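Local structure of secreted effector protein SifA (Salmonella typhimurium, 3CXB) at residues E71-A76 / D82-H87; L98-Q103 / N107-I112. The protein is a secreted effector that binds host PLEKHM2 (SKIP) and is required for endosomal tubulation and the formation of Salmonella-induced filaments in epithelial cells. One frame throughout, in Å; residues are numbered along the deposited sequence.

Interaction 1: residues E71-A76 / D82-H87; sequences ELKELA and DRFQVH
Phe84 packs its ring flat against the backbone of Lys73, an aromatic helix-on-sheet contact where the C-terminal end of helix 62-75 meets the edge strand 84-87 of a five-stranded antiparallel sheet. The evidence for a face-on approach is direct: Lys73 CA stands 3.7 Å from the centroid of the Phe84 ring and only 4° off the ring normal, as expected of a CH-pi contact. The backbone N of Lys73 lies over the same face, 3.7 Å from Phe84 CE2. No hydrogen bond joins the two segments, so the contact rests on apolar surface and on this CH-pi contact.

The Lys73 side chain extends the contact toward the strand backbone. With CG anti to the backbone N (chi1 -174°) and the chain extended beyond it, the aliphatic part runs back over the root of the phenyl group, with Lys73 CG 3.7 Å from Phe84 CB. The two side chains thus run antiparallel alongside each other, and the lysine methylenes shield the ring's attachment point while its ammonium group is carried onward to a salt bridge with Asp157. Leu72 on the helix and Ala76, just past its end, meet the ring obliquely: Leu72 CB lies 3.7 Å from Phe84 CE2, and Ala76 CB lies 3.8 Å from Phe84 CE1. Leu72, Lys73 and Ala76 together cover one side of Phe84, a buried residue.

The surroundings complete the packing from both elements. Leu72 also touches Ala46 and Cys49 of helix 42-54, whereas Phe84 rests on Ile100 of the adjacent strand 96-101; the phenyl ring therefore lies between helix 62-75 and the sheet.

Interaction 2: residues L98-Q103 / N107-I112; sequences LRIMDQ and NELLRI
Ile100 faces both Leu109 and Leu110 in a classic beta bulge, which interrupts the antiparallel hairpin formed by strands 96-101 and 108-114. Its carbonyl shows the irregularity: Ile100 O accepts a bond from Leu109 N at 2.8 Å and a weak one from Leu110 N at 3.3 Å. Within the bulge Ile100 N also donates to Leu110 O at 3.0 Å. On the Leu98 side the pairs are regular, Arg99 with Arg111 non-hydrogen-bonded and Leu98 with Ile112 hydrogen-bonded; the N-to-C directions of strands 98-101 and 110-112 lie 170° apart.

The two faces of the hairpin differ in character. Leu98, Ile100, Leu110 and Ile112 point to the apolar face, which Phe69 and Leu65 of helix 62-75 help cover. There Leu110 swings CG away from its backbone N (chi1 -179°), and the turn at chi2 then carries CD2 to 3.5 Å from Ile100 CD1. Arg99 and Arg111 emerge on the other face, where Glu108 joins both in a salt-bridge network that probably offsets the proximity of their like charges. Glu108 OE1 lies 3.0 Å from Arg111 NH2 and takes a hydrogen bond from Arg99 NH2 at 3.1 Å, with the guanidinium of Arg99 turned 83° from the carboxylate plane.

How the interactions relate
From the N terminus, helix 62-75 comes first, and interaction 1 closes a short, mostly helical connection of five residues that returns the chain to strand 84-87. Only after that contact is complete does the chain enter strand 96-101, turn, and pair with strand 108-114 in interaction 2, across three intervening residues. The two closures are therefore in series, neither nested nor crossed, with centres about 10 Å apart. Strands 84-87 and 96-101 are sheet neighbours and join the two contacts directly: Arg99 N lies 2.9 Å from Gln85 O, a probable hydrogen bond. Helix 62-75 is thus packed on a sheet whose first three strands are 84-87, 96-101 and 108-114.

Interaction 1: residues E71-A76 / D82-H87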
ATOM      1  N   GLU A  71      -2.674  -4.433  11.557  1.00 35.91           N
ATOM      2  CA  GLU A  71      -4.017  -4.492  12.105  1.00 37.62           C
ATOM      3  C   GLU A  71      -3.830  -5.147  13.476  1.00 36.98           C
ATOM      4  O   GLU A  71      -4.502  -4.814  14.446  1.00 36.20           O
ATOM      5  CB  GLU A  71      -4.938  -5.328  11.201  1.00 37.99           C
ATOM      6  CG  GLU A  71      -5.580  -4.531  10.044  1.00 41.10           C
ATOM      7  CD  GLU A  71      -6.315  -5.400   9.017  1.00 43.50           C
ATOM      8  OE1 GLU A  71      -7.083  -6.302   9.435  1.00 45.28           O
ATOM      9  OE2 GLU A  71      -6.139  -5.167   7.793  1.00 41.20           O
ATOM     10  N   LEU A  72      -2.889  -6.075  13.558  1.00 36.69           N
ATOM     11  CA  LEU A  72      -2.635  -6.734  14.821  1.00 37.62           C
ATOM     12  C   LEU A  72      -2.029  -5.724  15.792  1.00 36.88           C
ATOM     13  O   LEU A  72      -2.502  -5.570  16.915  1.00 34.00           O
ATOM     14  CB  LEU A  72      -1.680  -7.918  14.625  1.00 35.11           C
ATOM     15  CG  LEU A  72      -2.293  -9.130  13.917  1.00 36.53           C
ATOM     16  CD1 LEU A  72      -1.207 -10.037  13.387  1.00 32.57           C
ATOM     17  CD2 LEU A  72      -3.210  -9.896  14.896  1.00 36.81           C
ATOM     18  N   LYS A  73      -0.987  -5.030  15.347  1.00 37.76           N
ATOM     19  CA  LYS A  73      -0.324  -4.056  16.192  1.00 39.79           C
ATOM     20  C   LYS A  73      -1.342  -3.042  16.699  1.00 40.61           C
ATOM     21  O   LYS A  73      -1.398  -2.735  17.890  1.00 40.31           O
ATOM     22  CB  LYS A  73       0.773  -3.353  15.414  1.00 39.32           C
ATOM     23  CG  LYS A  73       1.615  -2.432  16.267  1.00 41.10           C
ATOM     24  CD  LYS A  73       2.662  -1.730  15.418  1.00 42.99           C
ATOM     25  CE  LYS A  73       3.368  -0.625  16.173  1.00 39.97           C
ATOM     26  NZ  LYS A  73       4.163   0.200  15.215  1.00 42.85           N
ATOM     27  N   GLU A  74      -2.167  -2.543  15.792  1.00 42.16           N
ATOM     28  CA  GLU A  74      -3.197  -1.581  16.144  1.00 43.84           C
ATOM     29  C   GLU A  74      -4.215  -2.210  17.113  1.00 42.61           C
ATOM     30  O   GLU A  74      -4.743  -1.527  17.985  1.00 42.88           O
ATOM     31  CB  GLU A  74      -3.886  -1.084  14.867  1.00 48.17           C
ATOM     32  CG  GLU A  74      -4.545   0.294  14.962  1.00 57.41           C
ATOM     33  CD  GLU A  74      -5.787   0.318  15.858  1.00 62.55           C
ATOM     34  OE1 GLU A  74      -6.664  -0.561  15.701  1.00 65.25           O
ATOM     35  OE2 GLU A  74      -5.899   1.228  16.712  1.00 65.64           O
ATOM     36  N   LEU A  75      -4.481  -3.506  16.987  1.00 42.90           N
ATOM     37  CA  LEU A  75      -5.444  -4.153  17.883  1.00 46.26           C
ATOM     38  C   LEU A  75      -4.917  -4.402  19.297  1.00 47.16           C
ATOM     39  O   LEU A  75      -5.685  -4.515  20.253  1.00 43.87           O
ATOM     40  CB  LEU A  75      -5.915  -5.493  17.308  1.00 46.97           C
ATOM     41  CG  LEU A  75      -6.841  -5.453  16.091  1.00 50.30           C
ATOM     42  CD1 LEU A  75      -7.101  -6.874  15.596  1.00 50.26           C
ATOM     43  CD2 LEU A  75      -8.148  -4.755  16.462  1.00 50.60           C
ATOM     44  N   ALA A  76      -3.605  -4.504  19.428  1.00 49.16           N
ATOM     45  CA  ALA A  76      -3.017  -4.763  20.728  1.00 50.20           C
ATOM     46  C   ALA A  76      -2.991  -3.485  21.551  1.00 50.02           C
ATOM     47  O   ALA A  76      -2.967  -2.389  20.996  1.00 47.89           O
ATOM     48  CB  ALA A  76      -1.614  -5.312  20.558  1.00 48.64           C
ATOM     49  N   ASP A  82       5.071  -2.291  21.680  1.00 58.62           N
ATOM     50  CA  ASP A  82       6.499  -2.289  21.388  1.00 57.79           C
ATOM     51  C   ASP A  82       6.917  -3.717  21.069  1.00 54.99           C
ATOM     52  O   ASP A  82       8.066  -3.976  20.731  1.00 53.41           O
ATOM     53  CB  ASP A  82       7.336  -1.708  22.546  1.00 59.10           C
ATOM     54  CG  ASP A  82       7.100  -2.412  23.862  1.00 59.63           C
ATOM     55  OD1 ASP A  82       6.975  -3.649  23.856  1.00 58.12           O
ATOM     56  OD2 ASP A  82       7.055  -1.719  24.907  1.00 64.62           O
ATOM     57  N   ARG A  83       5.968  -4.643  21.169  1.00 54.02           N
ATOM     58  CA  ARG A  83       6.246  -6.038  20.857  1.00 55.13           C
ATOM     59  C   ARG A  83       6.207  -6.276  19.349  1.00 53.25           C
ATOM     60  O   ARG A  83       6.595  -7.341  18.888  1.00 55.52           O
ATOM     61  CB  ARG A  83       5.224  -6.976  21.511  1.00 56.91           C
ATOM     62  CG  ARG A  83       5.290  -7.104  23.024  1.00 60.93           C
ATOM     63  CD  ARG A  83       6.691  -7.407  23.503  1.00 65.14           C
ATOM     64  NE  ARG A  83       7.437  -6.173  23.729  1.00 70.89           N
ATOM     65  CZ  ARG A  83       8.758  -6.100  23.840  1.00 73.50           C
ATOM     66  NH1 ARG A  83       9.340  -4.925  24.055  1.00 75.48           N
ATOM     67  NH2 ARG A  83       9.500  -7.193  23.716  1.00 75.95           N
ATOM     68  N   PHE A  84       5.716  -5.298  18.589  1.00 51.07           N
ATOM     69  CA  PHE A  84       5.632  -5.411  17.132  1.00 48.96           C
ATOM     70  C   PHE A  84       6.733  -4.571  16.492  1.00 49.89           C
ATOM     71  O   PHE A  84       6.561  -3.370  16.262  1.00 47.37           O
ATOM     72  CB  PHE A  84       4.271  -4.915  16.632  1.00 42.86           C
ATOM     73  CG  PHE A  84       3.113  -5.735  17.105  1.00 38.57           C
ATOM     74  CD1 PHE A  84       2.633  -5.599  18.392  1.00 35.67           C
ATOM     75  CD2 PHE A  84       2.500  -6.659  16.249  1.00 36.10           C
ATOM     76  CE1 PHE A  84       1.556  -6.373  18.827  1.00 37.02           C
ATOM     77  CE2 PHE A  84       1.421  -7.440  16.670  1.00 31.89           C
ATOM     78  CZ  PHE A  84       0.947  -7.298  17.959  1.00 34.29           C
ATOM     79  N   GLN A  85       7.851  -5.202  16.165  1.00 52.49           N
ATOM     80  CA  GLN A  85       8.968  -4.460  15.596  1.00 55.28           C
ATOM     81  C   GLN A  85       9.242  -4.765  14.124  1.00 52.10           C
ATOM     82  O   GLN A  85       9.068  -5.893  13.678  1.00 54.91           O
ATOM     83  CB  GLN A  85      10.211  -4.748  16.439  1.00 60.50           C
ATOM     84  CG  GLN A  85       9.906  -4.816  17.942  1.00 69.42           C
ATOM     85  CD  GLN A  85      10.961  -5.563  18.741  1.00 73.11           C
ATOM     86  OE1 GLN A  85      11.338  -6.682  18.398  1.00 74.86           O
ATOM     87  NE2 GLN A  85      11.432  -4.950  19.817  1.00 76.05           N
ATOM     88  N   VAL A  86       9.670  -3.747  13.381  1.00 49.78           N
ATOM     89  CA  VAL A  86       9.993  -3.884  11.966  1.00 50.95           C
ATOM     90  C   VAL A  86      11.322  -3.169  11.687  1.00 53.95           C
ATOM     91  O   VAL A  86      11.542  -2.059  12.167  1.00 52.24           O
ATOM     92  CB  VAL A  86       8.848  -3.305  11.043  1.00 46.68           C
ATOM     93  CG1 VAL A  86       7.952  -2.377  11.817  1.00 48.91           C
ATOM     94  CG2 VAL A  86       9.431  -2.568   9.867  1.00 45.83           C
ATOM     95  N   HIS A  87      12.202  -3.800  10.910  1.00 56.79           N
ATOM     96  CA  HIS A  87      13.502  -3.211  10.596  1.00 59.58           C
ATOM     97  C   HIS A  87      14.108  -3.879   9.367  1.00 62.28           C
ATOM     98  O   HIS A  87      13.671  -4.962   8.974  1.00 62.88           O
ATOM     99  CB  HIS A  87      14.450  -3.454  11.763  1.00 60.18           C
ATOM    100  CG  HIS A  87      14.830  -4.893  11.918  1.00 58.47           C
ATOM    101  ND1 HIS A  87      15.911  -5.452  11.266  1.00 57.06           N
ATOM    102  CD2 HIS A  87      14.222  -5.909  12.578  1.00 59.19           C
ATOM    103  CE1 HIS A  87      15.949  -6.749  11.516  1.00 58.81           C
ATOM    104  NE2 HIS A  87      14.935  -7.052  12.309  1.00 59.43           N
TER

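Interaction 2: residues L98-Q103 / N107-I112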
ATOM      1  N   LEU A  98       9.299  -8.091   9.702  1.00 43.41           N
ATOM      2  CA  LEU A  98       8.292  -7.611  10.641  1.00 42.43           C
ATOM      3  C   LEU A  98       8.205  -8.764  11.594  1.00 41.09           C
ATOM      4  O   LEU A  98       8.304  -9.907  11.167  1.00 36.59           O
ATOM      5  CB  LEU A  98       6.929  -7.411   9.960  1.00 44.33           C
ATOM      6  CG  LEU A  98       6.912  -6.658   8.622  1.00 44.59           C
ATOM      7  CD1 LEU A  98       5.499  -6.534   8.131  1.00 48.26           C
ATOM      8  CD2 LEU A  98       7.502  -5.290   8.775  1.00 45.06           C
ATOM      9  N   ARG A  99       8.019  -8.484  12.875  1.00 41.03           N
ATOM     10  CA  ARG A  99       7.953  -9.564  13.835  1.00 43.85           C
ATOM     11  C   ARG A  99       7.271  -9.213  15.140  1.00 41.61           C
ATOM     12  O   ARG A  99       7.136  -8.050  15.491  1.00 43.18           O
ATOM     13  CB  ARG A  99       9.362 -10.052  14.121  1.00 49.36           C
ATOM     14  CG  ARG A  99      10.315  -8.926  14.403  1.00 58.26           C
ATOM     15  CD  ARG A  99      11.701  -9.448  14.729  1.00 68.85           C
ATOM     16  NE  ARG A  99      12.602  -8.351  15.077  1.00 78.27           N
ATOM     17  CZ  ARG A  99      13.789  -8.502  15.654  1.00 82.23           C
ATOM     18  NH1 ARG A  99      14.519  -7.430  15.926  1.00 84.00           N
ATOM     19  NH2 ARG A  99      14.240  -9.716  15.961  1.00 85.67           N
ATOM     20  N   ILE A 100       6.846 -10.243  15.855  1.00 39.76           N
ATOM     21  CA  ILE A 100       6.196 -10.083  17.135  1.00 41.27           C
ATOM     22  C   ILE A 100       7.088 -10.819  18.119  1.00 46.04           C
ATOM     23  O   ILE A 100       7.230 -12.039  18.011  1.00 44.95           O
ATOM     24  CB  ILE A 100       4.807 -10.763  17.147  1.00 38.72           C
ATOM     25  CG1 ILE A 100       3.929 -10.203  16.021  1.00 35.62           C
ATOM     26  CG2 ILE A 100       4.128 -10.551  18.501  1.00 35.83           C
ATOM     27  CD1 ILE A 100       2.552 -10.841  15.940  1.00 25.85           C
ATOM     28  N   MET A 101       7.678 -10.093  19.071  1.00 53.78           N
ATOM     29  CA  MET A 101       8.572 -10.685  20.075  1.00 62.18           C
ATOM     30  C   MET A 101       7.832 -11.120  21.328  1.00 71.44           C
ATOM     31  O   MET A 101       6.617 -11.007  21.406  1.00 73.84           O
ATOM     32  CB  MET A 101       9.653  -9.685  20.482  1.00 60.53           C
ATOM     33  CG  MET A 101      10.509  -9.190  19.346  1.00 56.06           C
ATOM     34  SD  MET A 101      11.441 -10.513  18.605  1.00 56.17           S
ATOM     35  CE  MET A 101      10.305 -10.978  17.295  1.00 56.65           C
ATOM     36  N   ASP A 102       8.572 -11.612  22.314  1.00 84.38           N
ATOM     37  CA  ASP A 102       7.964 -12.040  23.568  1.00100.05           C
ATOM     38  C   ASP A 102       8.263 -10.963  24.604  1.00110.51           C
ATOM     39  O   ASP A 102       9.029 -10.041  24.333  1.00111.74           O
ATOM     40  CB  ASP A 102       8.554 -13.379  24.028  1.00103.47           C
ATOM     41  CG  ASP A 102       7.639 -14.124  24.996  1.00104.97           C
ATOM     42  OD1 ASP A 102       7.217 -13.534  26.016  1.00105.11           O
ATOM     43  OD2 ASP A 102       7.338 -15.310  24.738  1.00105.12           O
ATOM     44  N   GLN A 103       7.661 -11.077  25.784  1.00119.72           N
ATOM     45  CA  GLN A 103       7.873 -10.103  26.853  1.00127.72           C
ATOM     46  C   GLN A 103       9.349  -9.780  27.066  1.00125.60           C
ATOM     47  O   GLN A 103       9.804  -8.675  26.765  1.00123.98           O
ATOM     48  CB  GLN A 103       7.273 -10.616  28.165  1.00138.19           C
ATOM     49  CG  GLN A 103       5.752 -10.654  28.187  1.00155.06           C
ATOM     50  CD  GLN A 103       5.132  -9.271  28.087  1.00164.87           C
ATOM     51  OE1 GLN A 103       5.349  -8.549  27.113  1.00171.22           O
ATOM     52  NE2 GLN A 103       4.354  -8.897  29.096  1.00171.30           N
ATOM     53  N   ASN A 107      13.345 -14.437  22.064  1.00117.56           N
ATOM     54  CA  ASN A 107      13.103 -15.011  20.739  1.00111.33           C
ATOM     55  C   ASN A 107      11.968 -14.346  19.939  1.00 98.37           C
ATOM     56  O   ASN A 107      11.465 -13.273  20.298  1.00100.99           O
ATOM     57  CB  ASN A 107      12.843 -16.527  20.848  1.00122.10           C
ATOM     58  CG  ASN A 107      14.047 -17.300  21.393  1.00131.97           C
ATOM     59  OD1 ASN A 107      15.130 -17.300  20.799  1.00138.84           O
ATOM     60  ND2 ASN A 107      13.853 -17.969  22.521  1.00139.40           N
ATOM     61  N   GLU A 108      11.570 -14.998  18.851  1.00 88.63           N
ATOM     62  CA  GLU A 108      10.530 -14.479  17.975  1.00 77.55           C
ATOM     63  C   GLU A 108       9.272 -15.332  17.924  1.00 73.12           C
ATOM     64  O   GLU A 108       9.329 -16.529  17.649  1.00 74.07           O
ATOM     65  CB  GLU A 108      11.078 -14.332  16.563  1.00 75.27           C
ATOM     66  CG  GLU A 108      12.317 -13.464  16.466  1.00 68.23           C
ATOM     67  CD  GLU A 108      12.864 -13.406  15.061  1.00 62.50           C
ATOM     68  OE1 GLU A 108      13.724 -12.544  14.797  1.00 58.70           O
ATOM     69  OE2 GLU A 108      12.439 -14.227  14.219  1.00 57.45           O
ATOM     70  N   LEU A 109       8.133 -14.694  18.177  1.00 66.40           N
ATOM     71  CA  LEU A 109       6.832 -15.353  18.160  1.00 57.13           C
ATOM     72  C   LEU A 109       6.297 -15.511  16.728  1.00 52.80           C
ATOM     73  O   LEU A 109       5.693 -16.538  16.373  1.00 50.12           O
ATOM     74  CB  LEU A 109       5.842 -14.544  19.000  1.00 56.35           C
ATOM     75  CG  LEU A 109       6.086 -14.519  20.516  1.00 55.08           C
ATOM     76  CD1 LEU A 109       5.022 -13.682  21.164  1.00 54.26           C
ATOM     77  CD2 LEU A 109       6.072 -15.942  21.101  1.00 56.61           C
ATOM     78  N   LEU A 110       6.533 -14.490  15.913  1.00 45.76           N
ATOM     79  CA  LEU A 110       6.099 -14.478  14.524  1.00 41.16           C
ATOM     80  C   LEU A 110       7.115 -13.670  13.748  1.00 38.99           C
ATOM     81  O   LEU A 110       7.448 -12.553  14.118  1.00 39.59           O
ATOM     82  CB  LEU A 110       4.713 -13.836  14.414  1.00 41.46           C
ATOM     83  CG  LEU A 110       4.027 -13.740  13.048  1.00 39.87           C
ATOM     84  CD1 LEU A 110       3.619 -15.132  12.595  1.00 39.46           C
ATOM     85  CD2 LEU A 110       2.812 -12.837  13.136  1.00 35.73           C
ATOM     86  N   ARG A 111       7.612 -14.242  12.666  1.00 38.95           N
ATOM     87  CA  ARG A 111       8.618 -13.569  11.864  1.00 37.72           C
ATOM     88  C   ARG A 111       8.163 -13.478  10.415  1.00 34.30           C
ATOM     89  O   ARG A 111       7.754 -14.469   9.830  1.00 33.54           O
ATOM     90  CB  ARG A 111       9.917 -14.366  11.942  1.00 43.62           C
ATOM     91  CG  ARG A 111      11.098 -13.760  11.205  1.00 48.57           C
ATOM     92  CD  ARG A 111      12.289 -14.720  11.231  1.00 54.79           C
ATOM     93  NE  ARG A 111      13.383 -14.239  10.391  1.00 61.15           N
ATOM     94  CZ  ARG A 111      14.111 -13.162  10.665  1.00 63.20           C
ATOM     95  NH1 ARG A 111      15.083 -12.784   9.841  1.00 65.91           N
ATOM     96  NH2 ARG A 111      13.881 -12.479  11.778  1.00 63.37           N
ATOM     97  N   ILE A 112       8.237 -12.290   9.834  1.00 32.18           N
ATOM     98  CA  ILE A 112       7.848 -12.092   8.442  1.00 33.05           C
ATOM     99  C   ILE A 112       9.009 -11.424   7.746  1.00 32.54           C
ATOM    100  O   ILE A 112       9.430 -10.333   8.145  1.00 35.78           O
ATOM    101  CB  ILE A 112       6.642 -11.145   8.299  1.00 29.37           C
ATOM    102  CG1 ILE A 112       5.358 -11.819   8.796  1.00 31.40           C
ATOM    103  CG2 ILE A 112       6.483 -10.739   6.851  1.00 27.49           C
ATOM    104  CD1 ILE A 112       4.155 -10.855   8.889  1.00 26.07           C
TER